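PDB 3VWA: cytoplasmic export protein 1 from Saccharomyces cerevisiae, which binds tRNA as a component of the nuclear tRNA export machinery, and may collect tRNA from export receptors at the nuclear pore and deliver aminoacylated tRNA to translation. Local coordinates for residues 60-65 / 147-152; 415-420 / 449-454. All coordinates share one frame; numbering follows the deposited sequence.

Contact 1 (60-65 / 147-152); sequences HKSKIL and FGLELC
Leu149 lays its CB and CG against the aliphatic root of Lys61, with CG 3.8 Å from Lys61 CB, and reaches past it with one methyl group. That methyl, CD2, touches the next residue of the helix, 3.7 Å from Ser62 N. It lies equally near the Ser62 hydroxyl, which is turned back along the helix and hydrogen-bonded to Ala58 O. Both torsions of Leu149 stand off the staggered positions (chi1 -109°, chi2 18°), a somewhat strained side chain. On the other flank Lys61, bent at chi2 and again at chi4, runs alongside Cys152. Its CG is 4.0 Å from Cys152 CB, and its CE packs 3.3 Å from Cys152 O. The ammonium group passes that carbonyl and bonds instead to His60 ND1, NZ to ND1 3.2 Å, close to the plane of the ring, and to Asn57 OD1. Asn57 also gives its ND2 to Glu150 O and Cys152 O, so this one residue both holds the lysine tip and pins the turn. Leu65, just past the helix end, closes the patch: its CD1 meets Cys152 SG at 3.7 Å, the thiol being swung anti to the backbone N (chi1 -178°). A type I turn from Leu149 to Cys152 presents both residues to the helix. In this kinase-like domain, helix 52-64, between strands 39-45 and 73-77, probably corresponds to helix C of protein kinases and 147-152, following strand 144-146, to the start of their activation segment. Strand 73-77 covers the Ser62 side; helix 160-174 packs on Glu150 and Leu151.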
loop_
_atom_site.group_PDB
_atom_site.type_symbol
_atom_site.label_atom_id
_atom_site.label_comp_id
_atom_site.label_asym_id
_atom_site.label_seq_id
_atom_site.Cartn_x
_atom_site.Cartn_y
_atom_site.Cartn_z
ATOM N N HIS A 60 31.978 -9.323 -16.441
ATOM C CA HIS A 60 31.934 -9.378 -17.906
ATOM C C HIS A 60 30.571 -9.823 -18.392
ATOM O O HIS A 60 29.945 -9.216 -19.279
ATOM C CB HIS A 60 33.067 -10.299 -18.408
ATOM C CG HIS A 60 33.049 -10.531 -19.895
ATOM N ND1 HIS A 60 32.842 -11.745 -20.431
ATOM C CD2 HIS A 60 33.181 -9.641 -20.964
ATOM C CE1 HIS A 60 32.850 -11.649 -21.778
ATOM N NE2 HIS A 60 33.051 -10.356 -22.099
ATOM N N LYS A 61 30.060 -10.878 -17.788
ATOM C CA LYS A 61 28.714 -11.345 -18.154
ATOM C C LYS A 61 27.619 -10.308 -17.850
ATOM O O LYS A 61 26.740 -10.077 -18.637
ATOM C CB LYS A 61 28.437 -12.696 -17.521
ATOM C CG LYS A 61 29.380 -13.779 -18.024
ATOM C CD LYS A 61 29.403 -13.818 -19.561
ATOM C CE LYS A 61 30.171 -15.001 -20.142
ATOM N NZ LYS A 61 31.619 -14.679 -20.317
ATOM N N SER A 62 27.714 -9.647 -16.716
ATOM C CA SER A 62 26.843 -8.505 -16.432
ATOM C C SER A 62 26.841 -7.502 -17.582
ATOM O O SER A 62 25.775 -7.100 -18.034
ATOM C CB SER A 62 27.307 -7.814 -15.174
ATOM O OG SER A 62 27.163 -8.720 -14.121
ATOM N N LYS A 63 28.033 -7.116 -18.039
ATOM C CA LYS A 63 28.180 -6.148 -19.118
ATOM C C LYS A 63 27.549 -6.653 -20.400
ATOM O O LYS A 63 26.864 -5.907 -21.072
ATOM C CB LYS A 63 29.659 -5.778 -19.365
ATOM C CG LYS A 63 30.137 -4.483 -18.706
ATOM C CD LYS A 63 31.454 -3.986 -19.329
ATOM C CE LYS A 63 31.197 -3.110 -20.562
ATOM N NZ LYS A 63 32.418 -2.886 -21.408
ATOM N N ILE A 64 27.752 -7.920 -20.724
ATOM C CA ILE A 64 27.356 -8.405 -22.052
ATOM C C ILE A 64 26.014 -9.122 -22.142
ATOM O O ILE A 64 25.452 -9.238 -23.239
ATOM C CB ILE A 64 28.427 -9.340 -22.663
ATOM C CG1 ILE A 64 28.742 -10.487 -21.690
ATOM C CG2 ILE A 64 29.675 -8.544 -23.044
ATOM C CD1 ILE A 64 29.365 -11.681 -22.370
ATOM N N LEU A 65 25.520 -9.672 -21.035
ATOM C CA LEU A 65 24.286 -10.466 -21.145
ATOM C C LEU A 65 23.026 -9.604 -20.999
ATOM O O LEU A 65 22.893 -8.858 -20.032
ATOM C CB LEU A 65 24.262 -11.618 -20.142
ATOM C CG LEU A 65 25.347 -12.680 -20.137
ATOM C CD1 LEU A 65 24.993 -13.709 -19.068
ATOM C CD2 LEU A 65 25.504 -13.334 -21.489
ATOM N N PHE A 147 20.644 -13.159 -9.870
ATOM C CA PHE A 147 21.947 -12.605 -9.756
ATOM C C PHE A 147 22.994 -13.717 -9.694
ATOM O O PHE A 147 22.689 -14.859 -9.333
ATOM C CB PHE A 147 22.035 -11.756 -8.509
ATOM C CG PHE A 147 23.402 -11.250 -8.244
ATOM C CD1 PHE A 147 23.913 -10.171 -8.990
ATOM C CD2 PHE A 147 24.221 -11.876 -7.279
ATOM C CE1 PHE A 147 25.202 -9.688 -8.758
ATOM C CE2 PHE A 147 25.513 -11.399 -7.047
ATOM C CZ PHE A 147 26.001 -10.311 -7.797
ATOM N N GLY A 148 24.239 -13.377 -10.022
ATOM C CA GLY A 148 25.339 -14.311 -9.774
ATOM C C GLY A 148 25.839 -15.024 -11.002
ATOM O O GLY A 148 25.536 -16.205 -11.265
ATOM N N LEU A 149 26.724 -14.328 -11.686
ATOM C CA LEU A 149 27.133 -14.684 -13.016
ATOM C C LEU A 149 28.612 -15.163 -12.972
ATOM O O LEU A 149 29.278 -15.316 -14.010
ATOM C CB LEU A 149 26.927 -13.413 -13.838
ATOM C CG LEU A 149 25.797 -13.300 -14.882
ATOM C CD1 LEU A 149 24.637 -14.310 -14.767
ATOM C CD2 LEU A 149 25.310 -11.857 -14.994
ATOM N N GLU A 150 29.101 -15.450 -11.761
ATOM C CA GLU A 150 30.510 -15.883 -11.543
ATOM C C GLU A 150 30.992 -17.025 -12.438
ATOM O O GLU A 150 32.130 -17.013 -12.932
ATOM C CB GLU A 150 30.761 -16.279 -10.085
ATOM C CG GLU A 150 30.546 -15.149 -9.092
ATOM C CD GLU A 150 29.095 -14.932 -8.707
ATOM O OE1 GLU A 150 28.219 -15.683 -9.167
ATOM O OE2 GLU A 150 28.824 -14.009 -7.913
ATOM N N LEU A 151 30.129 -18.014 -12.640
ATOM C CA LEU A 151 30.495 -19.217 -13.378
ATOM C C LEU A 151 29.937 -19.192 -14.805
ATOM O O LEU A 151 30.191 -20.074 -15.595
ATOM C CB LEU A 151 29.952 -20.442 -12.622
ATOM C CG LEU A 151 30.655 -20.823 -11.312
ATOM C CD1 LEU A 151 30.081 -22.149 -10.825
ATOM C CD2 LEU A 151 32.151 -20.976 -11.523
ATOM N N CYS A 152 29.152 -18.176 -15.115
ATOM C CA CYS A 152 28.379 -18.168 -16.336
ATOM C C CYS A 152 29.252 -18.162 -17.590
ATOM O O CYS A 152 30.159 -17.322 -17.754
ATOM C CB CYS A 152 27.481 -16.939 -16.352
ATOM S SG CYS A 152 26.446 -16.870 -17.818
#

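Contact 2 (415-420 / 449-454); sequences QLNNEL and ILSTSV
The flat carboxamide of Asn417 has the backbone N and OG of Ser451 on one and the same side of its plane. Ser451 N donates to Asn417 OD1 at 2.7 Å, a short bond of 153° at the hydrogen. The donor stands 40° above the carbonyl plane, so it approaches the oxygen off the lone-pair direction. Leu450 CA adds a close approach to the same oxygen, 3.3 Å from OD1. The ND2 end passes 3.4 Å from Ser451 OG at an angle too poor for a hydrogen bond, and is held instead by Glu413 O, one turn back in the helix. With CG anti to the carbonyl carbon and both ends of the amide engaged, its rotation is probably well fixed. An alanine here would remove both bonds and would probably leave Ser451 N without its helix partner and the loop less firmly seated. Next to this polar grip, Leu416 CD2 lies against the carbonyl oxygen of Ile449, 3.6 Å away, and Leu416 CG makes a looser apolar approach to Leu450 CD1, 4.5 Å. The helix is widened by a pi-type turn here, Leu420 N bonding to Gln415 O. Ser451 is the centre of an inverse gamma turn with a weak Thr452 N to Leu450 O bond, and Ser453 then N-caps helix 454-469 by bonding Asn456 N. At the surface, the loop between helices 433-446 and 454-469 packs on helix 413-427, whose residues 415-419 close the first HEAT repeat (381-419). Leu450 also touches Leu421 of that helix, and Val408, in the loop before it, packs on Leu416 and Ile449.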
loop_
_atom_site.group_PDB
_atom_site.type_symbol
_atom_site.label_atom_id
_atom_site.label_comp_id
_atom_site.label_asym_id
_atom_site.label_seq_id
_atom_site.Cartn_x
_atom_site.Cartn_y
_atom_site.Cartn_z
ATOM N N GLN A 415 -12.409 28.262 7.461
ATOM C CA GLN A 415 -13.198 27.026 7.288
ATOM C C GLN A 415 -13.919 26.561 8.526
ATOM O O GLN A 415 -15.111 26.328 8.496
ATOM C CB GLN A 415 -12.331 25.863 6.768
ATOM C CG GLN A 415 -12.177 25.890 5.252
ATOM C CD GLN A 415 -11.052 25.005 4.769
ATOM O OE1 GLN A 415 -10.152 24.639 5.523
ATOM N NE2 GLN A 415 -11.084 24.683 3.503
ATOM N N LEU A 416 -13.193 26.482 9.628
ATOM C CA LEU A 416 -13.741 25.909 10.850
ATOM C C LEU A 416 -14.694 26.851 11.616
ATOM O O LEU A 416 -15.804 26.463 12.041
ATOM C CB LEU A 416 -12.554 25.542 11.734
ATOM C CG LEU A 416 -12.724 24.578 12.885
ATOM C CD1 LEU A 416 -13.127 23.222 12.354
ATOM C CD2 LEU A 416 -11.402 24.493 13.630
ATOM N N ASN A 417 -14.242 28.093 11.767
ATOM C CA ASN A 417 -14.761 29.011 12.746
ATOM C C ASN A 417 -15.735 29.970 12.157
ATOM O O ASN A 417 -16.410 30.668 12.879
ATOM C CB ASN A 417 -13.597 29.808 13.333
ATOM C CG ASN A 417 -12.581 28.903 13.997
ATOM O OD1 ASN A 417 -12.912 28.188 14.939
ATOM N ND2 ASN A 417 -11.353 28.887 13.473
ATOM N N ASN A 418 -15.801 30.004 10.836
ATOM C CA ASN A 418 -16.688 30.902 10.162
ATOM C C ASN A 418 -17.689 30.077 9.403
ATOM O O ASN A 418 -18.864 30.125 9.692
ATOM C CB ASN A 418 -15.885 31.831 9.221
ATOM C CG ASN A 418 -16.739 32.916 8.575
ATOM O OD1 ASN A 418 -17.809 32.651 8.027
ATOM N ND2 ASN A 418 -16.241 34.143 8.605
ATOM N N GLU A 419 -17.212 29.287 8.458
ATOM C CA GLU A 419 -18.112 28.618 7.530
ATOM C C GLU A 419 -18.781 27.366 8.118
ATOM O O GLU A 419 -19.951 27.164 7.863
ATOM C CB GLU A 419 -17.468 28.303 6.145
ATOM C CG GLU A 419 -16.188 29.048 5.736
ATOM C CD GLU A 419 -16.412 30.316 4.913
ATOM O OE1 GLU A 419 -15.874 30.404 3.778
ATOM O OE2 GLU A 419 -17.106 31.238 5.400
ATOM N N LEU A 420 -18.060 26.545 8.889
ATOM C CA LEU A 420 -18.604 25.234 9.351
ATOM C C LEU A 420 -19.945 25.339 10.038
ATOM O O LEU A 420 -20.901 24.602 9.705
ATOM C CB LEU A 420 -17.643 24.494 10.290
ATOM C CG LEU A 420 -17.518 23.003 9.925
ATOM C CD1 LEU A 420 -17.119 22.093 11.068
ATOM C CD2 LEU A 420 -18.765 22.471 9.264
ATOM N N ILE A 449 -13.314 22.645 19.752
ATOM C CA ILE A 449 -12.153 22.901 18.843
ATOM C C ILE A 449 -12.250 24.172 17.996
ATOM O O ILE A 449 -11.355 24.461 17.215
ATOM C CB ILE A 449 -11.754 21.725 17.905
ATOM C CG1 ILE A 449 -12.820 21.536 16.840
ATOM C CG2 ILE A 449 -11.370 20.494 18.727
ATOM C CD1 ILE A 449 -12.852 20.138 16.306
ATOM N N LEU A 450 -13.328 24.919 18.161
ATOM C CA LEU A 450 -13.412 26.239 17.584
ATOM C C LEU A 450 -12.350 27.145 18.220
ATOM O O LEU A 450 -12.000 27.013 19.403
ATOM C CB LEU A 450 -14.826 26.814 17.778
ATOM C CG LEU A 450 -15.917 26.337 16.805
ATOM C CD1 LEU A 450 -15.690 24.954 16.214
ATOM C CD2 LEU A 450 -17.265 26.347 17.494
ATOM N N SER A 451 -11.779 28.036 17.431
ATOM C CA SER A 451 -10.953 29.057 18.066
ATOM C C SER A 451 -11.845 30.283 18.428
ATOM O O SER A 451 -11.851 31.299 17.747
ATOM C CB SER A 451 -9.711 29.394 17.215
ATOM O OG SER A 451 -9.995 30.365 16.217
ATOM N N THR A 452 -12.673 30.135 19.451
ATOM C CA THR A 452 -13.295 31.301 20.084
ATOM C C THR A 452 -13.221 31.163 21.587
ATOM O O THR A 452 -12.710 30.179 22.117
ATOM C CB THR A 452 -14.798 31.487 19.765
ATOM O OG1 THR A 452 -15.417 30.206 19.490
ATOM C CG2 THR A 452 -14.977 32.537 18.663
ATOM N N SER A 453 -13.826 32.129 22.249
ATOM C CA SER A 453 -13.780 32.230 23.672
ATOM C C SER A 453 -14.703 31.180 24.268
ATOM O O SER A 453 -15.595 30.632 23.603
ATOM C CB SER A 453 -14.236 33.612 24.067
ATOM O OG SER A 453 -15.570 33.824 23.662
ATOM N N VAL A 454 -14.460 30.880 25.527
ATOM C CA VAL A 454 -15.369 30.036 26.276
ATOM C C VAL A 454 -16.779 30.668 26.154
ATOM O O VAL A 454 -17.747 29.972 25.839
ATOM C CB VAL A 454 -14.819 29.833 27.721
ATOM C CG1 VAL A 454 -15.831 29.229 28.697
ATOM C CG2 VAL A 454 -13.598 28.932 27.674
#

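The two contacts follow one another in series, neither nested nor crossed. From the N terminus, the chain first builds the kinase-like domain: contact 1 closes a loop of 81 residues, which includes most of that domain's later strands and helix 106-122, and so brings helix 52-64 against the segment that follows strand 144-146. The chain then leaves this domain and runs into a long array of helices. Far along it, contact 2 closes a much shorter, mainly helical loop of 28 residues, joining helix 413-427 to the loop ahead of helix 454-469. The contact centres are about 66 Å apart, on opposite sides of the chain's centre, so each ties its own part of this elongated molecule.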